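Local coordinates for flavohemoprotein (Vibrio cholerae O1 biovar El Tor, PDB 4EH1), which probably detoxifies nitric oxide by converting it to nitrate with O2 and NAD(P)H, the piece crystallised being its C-terminal FAD- and NAD(P)H-binding reductase domain, at residues V118-G123 against G188-A193; P128-L133 against V144-A149; K218-L223 against A228-E233. All coordinates share one frame; numbering follows the deposited sequence.

Contact 1 of 3, residues V118-G123 against G188-A193; sequences VLISAG and GEMQLA
Met190 O takes two hydrogen bonds, from Tyr215 OH and Gln219 NE2, both on helix 210-223, and these hold the loop 188-193 against that helix. From the same residue the thioether reaches toward strand 117-122. Its CG stands anti to the backbone N (chi1 -169°) and the chain runs on extended before bending at chi3 (-73°), which turns the methyl toward Ser121 O. The sulfur does the closest touching, with Met190 SD 3.5 Å from Ile120 CG2. The methyl group Met190 CE also reaches this branch, at 3.9 Å from Ile120 CG2, and it lies 3.9 Å from Ser121 O, a packing contact only. Ile120 thus meets the thioether through CG2 alone, while Ser121 directs its side chain to the other side of the sheet, against Ala126 and Met129 of helix 126-138. Met190 also rests on Ala149 of the adjacent strand, and Phe212 of helix 210-223 touches Ile120. The strand runs into Gly123, probably part of the NADP(+) site. No hydrogen bond joins the two segments: dispersion and burial hold them together, while polar bonds to the helix fix the loop's backbone.

Contact 2 of 3, residues P128-L133 against V144-A149; sequences PMQAIL and VTYLYA
Tyr146 and Leu133 account for most of the surface buried between helix 126-138 and strand 144-150. The tyrosine CG is anti to the backbone N (chi1 -179°), which carries the ring off the sheet toward the helix. Leu133 meets one side of it at about a right angle: Leu133 CD1 lies 3.7 Å from Tyr146 CE2, approaching obliquely, and Leu133 CD2 is 4.1 Å from Tyr146 CD2. That second methyl also approaches Val144, with Leu133 CD2 4.5 Å from Val144 CG1. Met129 comes to the ring edge through its CB, 4.2 Å from Tyr146 CE2, and then leads its thioether away. The phenol is tied to the helix by a water lying in the ring plane. Tyr146 OH donates to it at 2.5 Å, and the water in turn donates to Gln130 OE1 at 2.6 Å. The other end of that amide, Gln130 NE2, bonds to Thr162 and Glu161 of helix 159-169. Within the beta-alpha-beta unit 117-122, 126-138, 144-150, the short helix and strand segments run nearly antiparallel (161°) with axes 11.2 Å apart; Leu119 of the neighbouring strand also touches Leu133, and Trp171, just before strand 172-177, touches both Leu133 and Val144.

Contact 3 of 3, residues K218-L223 against A228-E233; sequences KQLLAL and ARIHYE. With SO4 (sulfate ion), chain F.
Ile230 meets two consecutive leucines of helix 210-223 with the single methyl CD1, and this is the packed part of the contact. Its CG1 stands anti to the carbonyl carbon (chi1 -64°) and the chain is extended beyond, so that CD1 reaches farthest toward the helix. There Ile230 CD1 lies 4.0 Å from Leu221 CD2, the two side chains crossing at about a right angle, and 4.2 Å from Leu220 CB. Leu220 is the buried partner, with Leu192, Phe204 and Leu206 also touching it; Leu221 is exposed and closes the contact on the solvent side. Neither distance is short, and the packing is modest.

Farther along, strand 230-234 is the outermost of the parallel sheet within this chain: the backbones of His231 and Glu233 bond to strand 203-208, whereas Tyr232 N is turned to a sulfate ion, probably from the crystallisation liquor. Tyr232 N lies 3.3 Å from sulfate O1, and the bond is nearly straight at 168°. With CG set between backbone N and carbonyl carbon (chi1 73°), Tyr232 CD1 comes within 3.5 Å of sulfate O1, at an oblique approach. On the sheet face opposite Ile230, His231 is held by NE2 bonded to Asp203 OD1 and by its ring stacked with that of Tyr205.

The chemistry therefore divides: a small apolar contact joins helix to strand, polar bonds set the strand's place in the sheet, and the strand carries Glu233, which touches FAD and probably influences the redox potentials of heme and flavin.

Overall arrangement
All three contacts belong to the NAD(P)H-binding half of the reductase domain and share its parallel sheet. Contact 2 is nested along the chain inside the loop closed by contact 1, and contact 3 follows both. Centres of contacts 1 and 2 are about 11 Å apart, joined through neighbouring strands 117-122 and 144-150. Those of contacts 1 and 3 are about 12 Å apart, and the two touch where loop 188-193 meets helix 210-223. Contacts 2 and 3 are about 16 Å apart between centres and do not touch. Helices 126-138 and 210-223 pack on opposite faces of the sheet, an alpha-beta-alpha sandwich whose strands 117-122 and 230-234 lead toward the probable NADP(+) site and the bound FAD.

Contact 1 of 3, residues V118-G123 against G188-A193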
loop_
_atom_site.group_PDB
_atom_site.type_symbol
_atom_site.label_atom_id
_atom_site.label_comp_id
_atom_site.label_asym_id
_atom_site.label_seq_id
_atom_site.Cartn_x
_atom_site.Cartn_y
_atom_site.Cartn_z
ATOM N N VAL A 118 -19.022 2.471 -22.829
ATOM C CA VAL A 118 -18.185 3.593 -22.403
ATOM C C VAL A 118 -18.185 3.732 -20.872
ATOM O O VAL A 118 -19.240 3.813 -20.239
ATOM C CB VAL A 118 -18.554 4.925 -23.138
ATOM C CG1 VAL A 118 -17.601 6.036 -22.748
ATOM C CG2 VAL A 118 -18.459 4.753 -24.654
ATOM N N LEU A 119 -16.999 3.711 -20.275
ATOM C CA LEU A 119 -16.876 3.908 -18.833
ATOM C C LEU A 119 -16.262 5.300 -18.622
ATOM O O LEU A 119 -15.219 5.618 -19.199
ATOM C CB LEU A 119 -15.960 2.855 -18.197
ATOM C CG LEU A 119 -16.262 1.392 -18.535
ATOM C CD1 LEU A 119 -15.330 0.445 -17.797
ATOM C CD2 LEU A 119 -17.735 1.068 -18.228
ATOM N N ILE A 120 -16.908 6.102 -17.783
ATOM C CA ILE A 120 -16.502 7.470 -17.523
ATOM C C ILE A 120 -16.503 7.712 -16.029
ATOM O O ILE A 120 -17.517 7.529 -15.353
ATOM C CB ILE A 120 -17.489 8.482 -18.146
ATOM C CG1 ILE A 120 -17.731 8.149 -19.625
ATOM C CG2 ILE A 120 -16.976 9.936 -17.961
ATOM C CD1 ILE A 120 -18.770 9.065 -20.319
ATOM N N SER A 121 -15.374 8.153 -15.509
ATOM C CA SER A 121 -15.310 8.464 -14.089
ATOM C C SER A 121 -14.246 9.503 -13.786
ATOM O O SER A 121 -13.396 9.790 -14.635
ATOM C CB SER A 121 -15.010 7.193 -13.290
ATOM O OG SER A 121 -13.813 6.595 -13.753
ATOM N N ALA A 122 -14.295 10.019 -12.554
ATOM C CA ALA A 122 -13.341 10.992 -12.038
ATOM C C ALA A 122 -12.942 10.666 -10.614
ATOM O O ALA A 122 -13.784 10.306 -9.784
ATOM C CB ALA A 122 -13.940 12.416 -12.062
ATOM N N GLY A 123 -11.666 10.838 -10.318
ATOM C CA GLY A 123 -11.202 10.644 -8.960
ATOM C C GLY A 123 -11.493 9.221 -8.500
ATOM O O GLY A 123 -11.123 8.262 -9.160
ATOM N N GLY A 188 -7.006 19.523 -18.481
ATOM C CA GLY A 188 -8.234 20.280 -18.343
ATOM C C GLY A 188 -9.448 19.443 -18.013
ATOM O O GLY A 188 -9.321 18.317 -17.536
ATOM N N GLU A 189 -10.629 19.994 -18.258
ATOM C CA GLU A 189 -11.853 19.243 -18.033
ATOM C C GLU A 189 -12.098 18.268 -19.184
ATOM O O GLU A 189 -11.670 18.478 -20.335
ATOM C CB GLU A 189 -13.066 20.164 -17.829
ATOM C CG GLU A 189 -13.028 20.997 -16.525
ATOM C CD GLU A 189 -13.164 20.159 -15.228
ATOM O OE1 GLU A 189 -14.189 19.446 -15.078
ATOM O OE2 GLU A 189 -12.259 20.226 -14.347
ATOM N N MET A 190 -12.793 17.196 -18.849
ATOM C CA MET A 190 -13.143 16.171 -19.802
ATOM C C MET A 190 -14.133 16.762 -20.805
ATOM O O MET A 190 -15.248 17.088 -20.460
ATOM C CB MET A 190 -13.797 14.995 -19.062
ATOM C CG MET A 190 -13.956 13.761 -19.953
ATOM S SD MET A 190 -14.800 12.376 -19.168
ATOM C CE MET A 190 -13.559 11.755 -18.007
ATOM N N GLN A 191 -13.730 16.908 -22.049
ATOM C CA GLN A 191 -14.658 17.398 -23.054
ATOM C C GLN A 191 -14.894 16.332 -24.104
ATOM O O GLN A 191 -13.940 15.811 -24.685
ATOM C CB GLN A 191 -14.132 18.685 -23.667
ATOM C CG GLN A 191 -14.377 19.867 -22.754
ATOM C CD GLN A 191 -13.638 21.089 -23.202
ATOM O OE1 GLN A 191 -12.412 21.151 -23.104
ATOM N NE2 GLN A 191 -14.370 22.074 -23.706
ATOM N N LEU A 192 -16.166 16.006 -24.340
ATOM C CA LEU A 192 -16.524 14.812 -25.109
ATOM C C LEU A 192 -16.804 15.036 -26.604
ATOM O O LEU A 192 -16.862 14.077 -27.370
ATOM C CB LEU A 192 -17.735 14.119 -24.466
ATOM C CG LEU A 192 -17.632 13.798 -22.975
ATOM C CD1 LEU A 192 -18.996 13.358 -22.506
ATOM C CD2 LEU A 192 -16.598 12.712 -22.666
ATOM N N ALA A 193 -16.953 16.292 -27.009
ATOM C CA ALA A 193 -17.507 16.651 -28.320
ATOM C C ALA A 193 -16.687 16.160 -29.490
ATOM O O ALA A 193 -17.206 15.982 -30.583
ATOM C CB ALA A 193 -17.670 18.190 -28.424
#

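Contact 2 of 3, residues P128-L133 against V144-A149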
loop_
_atom_site.group_PDB
_atom_site.type_symbol
_atom_site.label_atom_id
_atom_site.label_comp_id
_atom_site.label_asym_id
_atom_site.label_seq_id
_atom_site.Cartn_x
_atom_site.Cartn_y
_atom_site.Cartn_z
ATOM N N PRO A 128 -15.611 1.582 -8.790
ATOM C CA PRO A 128 -16.500 0.568 -9.392
ATOM C C PRO A 128 -16.188 0.286 -10.867
ATOM O O PRO A 128 -16.416 -0.842 -11.317
ATOM C CB PRO A 128 -17.888 1.189 -9.248
ATOM C CG PRO A 128 -17.608 2.691 -9.131
ATOM C CD PRO A 128 -16.361 2.772 -8.348
ATOM N N MET A 129 -15.663 1.283 -11.588
ATOM C CA MET A 129 -15.297 1.105 -12.966
ATOM C C MET A 129 -14.199 0.080 -13.082
ATOM O O MET A 129 -14.133 -0.635 -14.077
ATOM C CB MET A 129 -14.814 2.396 -13.607
ATOM C CG MET A 129 -15.877 3.454 -13.743
ATOM S SD MET A 129 -17.446 2.826 -14.435
ATOM C CE MET A 129 -18.339 4.371 -14.265
ATOM N N GLN A 130 -13.343 0.003 -12.070
ATOM C CA GLN A 130 -12.308 -1.022 -12.057
ATOM C C GLN A 130 -12.860 -2.468 -11.963
ATOM O O GLN A 130 -12.315 -3.387 -12.587
ATOM C CB GLN A 130 -11.306 -0.752 -10.932
ATOM C CG GLN A 130 -9.876 -1.248 -11.277
ATOM C CD GLN A 130 -9.232 -0.479 -12.441
ATOM O OE1 GLN A 130 -9.732 0.564 -12.888
ATOM N NE2 GLN A 130 -8.128 -1.001 -12.937
ATOM N N ALA A 131 -13.914 -2.665 -11.170
ATOM C CA ALA A 131 -14.574 -3.971 -11.079
ATOM C C ALA A 131 -15.129 -4.311 -12.444
ATOM O O ALA A 131 -15.029 -5.438 -12.893
ATOM C CB ALA A 131 -15.701 -3.972 -9.996
ATOM N N ILE A 132 -15.686 -3.313 -13.120
ATOM C CA ILE A 132 -16.274 -3.532 -14.432
ATOM C C ILE A 132 -15.204 -3.867 -15.476
ATOM O O ILE A 132 -15.352 -4.844 -16.199
ATOM C CB ILE A 132 -17.126 -2.344 -14.877
ATOM C CG1 ILE A 132 -18.309 -2.149 -13.895
ATOM C CG2 ILE A 132 -17.635 -2.557 -16.318
ATOM C CD1 ILE A 132 -19.225 -0.956 -14.223
ATOM N N LEU A 133 -14.125 -3.082 -15.537
ATOM C CA LEU A 133 -13.014 -3.438 -16.404
ATOM C C LEU A 133 -12.554 -4.871 -16.206
ATOM O O LEU A 133 -12.372 -5.601 -17.171
ATOM C CB LEU A 133 -11.802 -2.563 -16.133
ATOM C CG LEU A 133 -11.833 -1.135 -16.649
ATOM C CD1 LEU A 133 -10.565 -0.401 -16.166
ATOM C CD2 LEU A 133 -11.977 -1.108 -18.178
ATOM N N VAL A 144 -14.650 -1.573 -25.792
ATOM C CA VAL A 144 -14.673 -0.852 -24.514
ATOM C C VAL A 144 -13.816 0.434 -24.572
ATOM O O VAL A 144 -12.667 0.402 -25.019
ATOM C CB VAL A 144 -14.211 -1.741 -23.326
ATOM C CG1 VAL A 144 -14.286 -0.959 -21.997
ATOM C CG2 VAL A 144 -15.070 -3.015 -23.222
ATOM N N THR A 145 -14.407 1.554 -24.151
ATOM C CA THR A 145 -13.699 2.825 -24.015
ATOM C C THR A 145 -13.699 3.281 -22.541
ATOM O O THR A 145 -14.742 3.331 -21.876
ATOM C CB THR A 145 -14.343 3.931 -24.884
ATOM O OG1 THR A 145 -14.358 3.521 -26.248
ATOM C CG2 THR A 145 -13.535 5.241 -24.792
ATOM N N TYR A 146 -12.528 3.613 -22.028
ATOM C CA TYR A 146 -12.408 4.064 -20.658
ATOM C C TYR A 146 -12.003 5.553 -20.618
ATOM O O TYR A 146 -10.945 5.936 -21.123
ATOM C CB TYR A 146 -11.347 3.215 -19.995
ATOM C CG TYR A 146 -11.074 3.493 -18.536
ATOM C CD1 TYR A 146 -9.999 4.297 -18.154
ATOM C CD2 TYR A 146 -11.853 2.907 -17.535
ATOM C CE1 TYR A 146 -9.718 4.541 -16.824
ATOM C CE2 TYR A 146 -11.586 3.150 -16.194
ATOM C CZ TYR A 146 -10.506 3.959 -15.847
ATOM O OH TYR A 146 -10.215 4.197 -14.527
ATOM N N LEU A 147 -12.843 6.395 -20.036
ATOM C CA LEU A 147 -12.542 7.833 -19.969
ATOM C C LEU A 147 -12.413 8.223 -18.500
ATOM O O LEU A 147 -13.329 7.981 -17.706
ATOM C CB LEU A 147 -13.625 8.664 -20.661
ATOM C CG LEU A 147 -14.041 8.278 -22.098
ATOM C CD1 LEU A 147 -15.201 9.134 -22.568
ATOM C CD2 LEU A 147 -12.909 8.397 -23.088
ATOM N N TYR A 148 -11.275 8.817 -18.144
ATOM C CA TYR A 148 -10.930 9.058 -16.744
ATOM C C TYR A 148 -10.383 10.486 -16.534
ATOM O O TYR A 148 -9.540 10.964 -17.313
ATOM C CB TYR A 148 -9.886 8.029 -16.257
ATOM C CG TYR A 148 -9.596 8.149 -14.760
ATOM C CD1 TYR A 148 -10.619 8.024 -13.827
ATOM C CD2 TYR A 148 -8.310 8.438 -14.288
ATOM C CE1 TYR A 148 -10.380 8.171 -12.450
ATOM C CE2 TYR A 148 -8.052 8.597 -12.901
ATOM C CZ TYR A 148 -9.090 8.438 -12.000
ATOM O OH TYR A 148 -8.866 8.554 -10.650
ATOM N N ALA A 149 -10.877 11.162 -15.498
ATOM C CA ALA A 149 -10.377 12.490 -15.130
ATOM C C ALA A 149 -9.866 12.480 -13.691
ATOM O O ALA A 149 -10.528 11.990 -12.788
ATOM C CB ALA A 149 -11.470 13.553 -15.310
HETATM O O HOH W 1 -11.396 2.555 -13.061
#

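Contact 3 of 3, residues K218-L223 against A228-E233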
loop_
_atom_site.group_PDB
_atom_site.type_symbol
_atom_site.label_atom_id
_atom_site.label_comp_id
_atom_site.label_asym_id
_atom_site.label_seq_id
_atom_site.Cartn_x
_atom_site.Cartn_y
_atom_site.Cartn_z
ATOM N N LYS A 218 -24.884 16.155 -19.018
ATOM C CA LYS A 218 -25.292 17.215 -19.955
ATOM C C LYS A 218 -24.594 17.135 -21.317
ATOM O O LYS A 218 -25.229 17.284 -22.359
ATOM C CB LYS A 218 -25.158 18.623 -19.341
ATOM C CG LYS A 218 -26.224 18.899 -18.261
ATOM C CD LYS A 218 -25.862 20.046 -17.320
ATOM C CE LYS A 218 -26.990 20.290 -16.343
ATOM N NZ LYS A 218 -26.613 21.278 -15.256
ATOM N N GLN A 219 -23.293 16.898 -21.312
ATOM C CA GLN A 219 -22.600 16.655 -22.571
ATOM C C GLN A 219 -23.163 15.439 -23.327
ATOM O O GLN A 219 -23.373 15.496 -24.552
ATOM C CB GLN A 219 -21.119 16.441 -22.324
ATOM C CG GLN A 219 -20.332 17.702 -21.969
ATOM C CD GLN A 219 -18.852 17.375 -21.951
ATOM O OE1 GLN A 219 -18.236 17.190 -23.005
ATOM N NE2 GLN A 219 -18.284 17.245 -20.759
ATOM N N LEU A 220 -23.400 14.342 -22.610
ATOM C CA LEU A 220 -23.925 13.137 -23.263
ATOM C C LEU A 220 -25.284 13.389 -23.914
ATOM O O LEU A 220 -25.507 13.025 -25.065
ATOM C CB LEU A 220 -24.015 11.960 -22.289
ATOM C CG LEU A 220 -22.658 11.391 -21.859
ATOM C CD1 LEU A 220 -22.863 10.226 -20.919
ATOM C CD2 LEU A 220 -21.756 11.005 -23.082
ATOM N N LEU A 221 -26.182 14.030 -23.184
ATOM C CA LEU A 221 -27.494 14.339 -23.740
ATOM C C LEU A 221 -27.417 15.285 -24.943
ATOM O O LEU A 221 -28.093 15.074 -25.945
ATOM C CB LEU A 221 -28.394 14.941 -22.672
ATOM C CG LEU A 221 -28.725 14.007 -21.514
ATOM C CD1 LEU A 221 -29.511 14.773 -20.455
ATOM C CD2 LEU A 221 -29.531 12.851 -22.014
ATOM N N ALA A 222 -26.601 16.330 -24.842
ATOM C CA ALA A 222 -26.440 17.259 -25.960
ATOM C C ALA A 222 -25.875 16.571 -27.219
ATOM O O ALA A 222 -26.125 17.031 -28.340
ATOM C CB ALA A 222 -25.560 18.428 -25.558
ATOM N N LEU A 223 -25.103 15.494 -27.030
ATOM C CA LEU A 223 -24.511 14.743 -28.143
ATOM C C LEU A 223 -25.522 13.771 -28.764
ATOM O O LEU A 223 -25.342 13.294 -29.890
ATOM C CB LEU A 223 -23.267 13.967 -27.685
ATOM C CG LEU A 223 -21.965 14.769 -27.607
ATOM C CD1 LEU A 223 -20.859 13.978 -26.920
ATOM C CD2 LEU A 223 -21.529 15.180 -29.002
ATOM N N ALA A 228 -31.920 6.354 -21.548
ATOM C CA ALA A 228 -31.979 4.939 -21.177
ATOM C C ALA A 228 -30.624 4.220 -21.294
ATOM O O ALA A 228 -30.478 3.117 -20.788
ATOM C CB ALA A 228 -33.038 4.204 -22.002
ATOM N N ARG A 229 -29.644 4.849 -21.949
ATOM C CA ARG A 229 -28.319 4.254 -22.111
ATOM C C ARG A 229 -27.269 4.947 -21.240
ATOM O O ARG A 229 -26.061 4.748 -21.410
ATOM C CB ARG A 229 -27.898 4.222 -23.596
ATOM C CG ARG A 229 -28.749 3.246 -24.444
ATOM C CD ARG A 229 -28.275 3.104 -25.912
ATOM N NE ARG A 229 -28.614 4.273 -26.730
ATOM C CZ ARG A 229 -27.757 5.212 -27.133
ATOM N NH1 ARG A 229 -26.462 5.144 -26.824
ATOM N NH2 ARG A 229 -28.199 6.226 -27.872
ATOM N N ILE A 230 -27.739 5.746 -20.285
ATOM C CA ILE A 230 -26.841 6.363 -19.318
ATOM C C ILE A 230 -27.077 5.740 -17.970
ATOM O O ILE A 230 -28.184 5.783 -17.432
ATOM C CB ILE A 230 -27.078 7.856 -19.219
ATOM C CG1 ILE A 230 -26.736 8.505 -20.557
ATOM C CG2 ILE A 230 -26.207 8.479 -18.116
ATOM C CD1 ILE A 230 -27.260 9.888 -20.716
ATOM N N HIS A 231 -26.040 5.135 -17.421
ATOM C CA HIS A 231 -26.181 4.466 -16.139
ATOM C C HIS A 231 -25.158 5.106 -15.205
ATOM O O HIS A 231 -24.022 5.373 -15.607
ATOM C CB HIS A 231 -25.919 2.967 -16.293
ATOM C CG HIS A 231 -26.474 2.370 -17.549
ATOM N ND1 HIS A 231 -27.724 1.785 -17.611
ATOM C CD2 HIS A 231 -25.933 2.240 -18.787
ATOM C CE1 HIS A 231 -27.934 1.335 -18.838
ATOM N NE2 HIS A 231 -26.860 1.593 -19.569
ATOM N N TYR A 232 -25.534 5.368 -13.960
ATOM C CA TYR A 232 -24.663 6.205 -13.163
ATOM C C TYR A 232 -24.781 5.905 -11.700
ATOM O O TYR A 232 -25.796 5.391 -11.240
ATOM C CB TYR A 232 -24.999 7.688 -13.391
ATOM C CG TYR A 232 -26.306 8.085 -12.729
ATOM C CD1 TYR A 232 -27.519 7.616 -13.222
ATOM C CD2 TYR A 232 -26.330 8.915 -11.620
ATOM C CE1 TYR A 232 -28.721 7.944 -12.635
ATOM C CE2 TYR A 232 -27.543 9.269 -11.020
ATOM C CZ TYR A 232 -28.738 8.774 -11.534
ATOM O OH TYR A 232 -29.951 9.096 -10.962
ATOM N N GLU A 233 -23.723 6.239 -10.972
ATOM C CA GLU A 233 -23.733 6.202 -9.528
ATOM C C GLU A 233 -22.970 7.419 -8.985
ATOM O O GLU A 233 -21.858 7.701 -9.414
ATOM C CB GLU A 233 -23.082 4.930 -9.022
ATOM C CG GLU A 233 -23.269 4.759 -7.511
ATOM C CD GLU A 233 -22.879 3.377 -7.013
ATOM O OE1 GLU A 233 -23.764 2.633 -6.531
ATOM O OE2 GLU A 233 -21.680 3.030 -7.102
HETATM S S SO4 F . -28.627 3.113 -12.329
HETATM O O1 SO4 F . -28.541 4.318 -13.156
HETATM O O2 SO4 F . -29.134 3.449 -10.997
HETATM O O3 SO4 F . -29.523 2.144 -12.964
HETATM O O4 SO4 F . -27.305 2.502 -12.212
#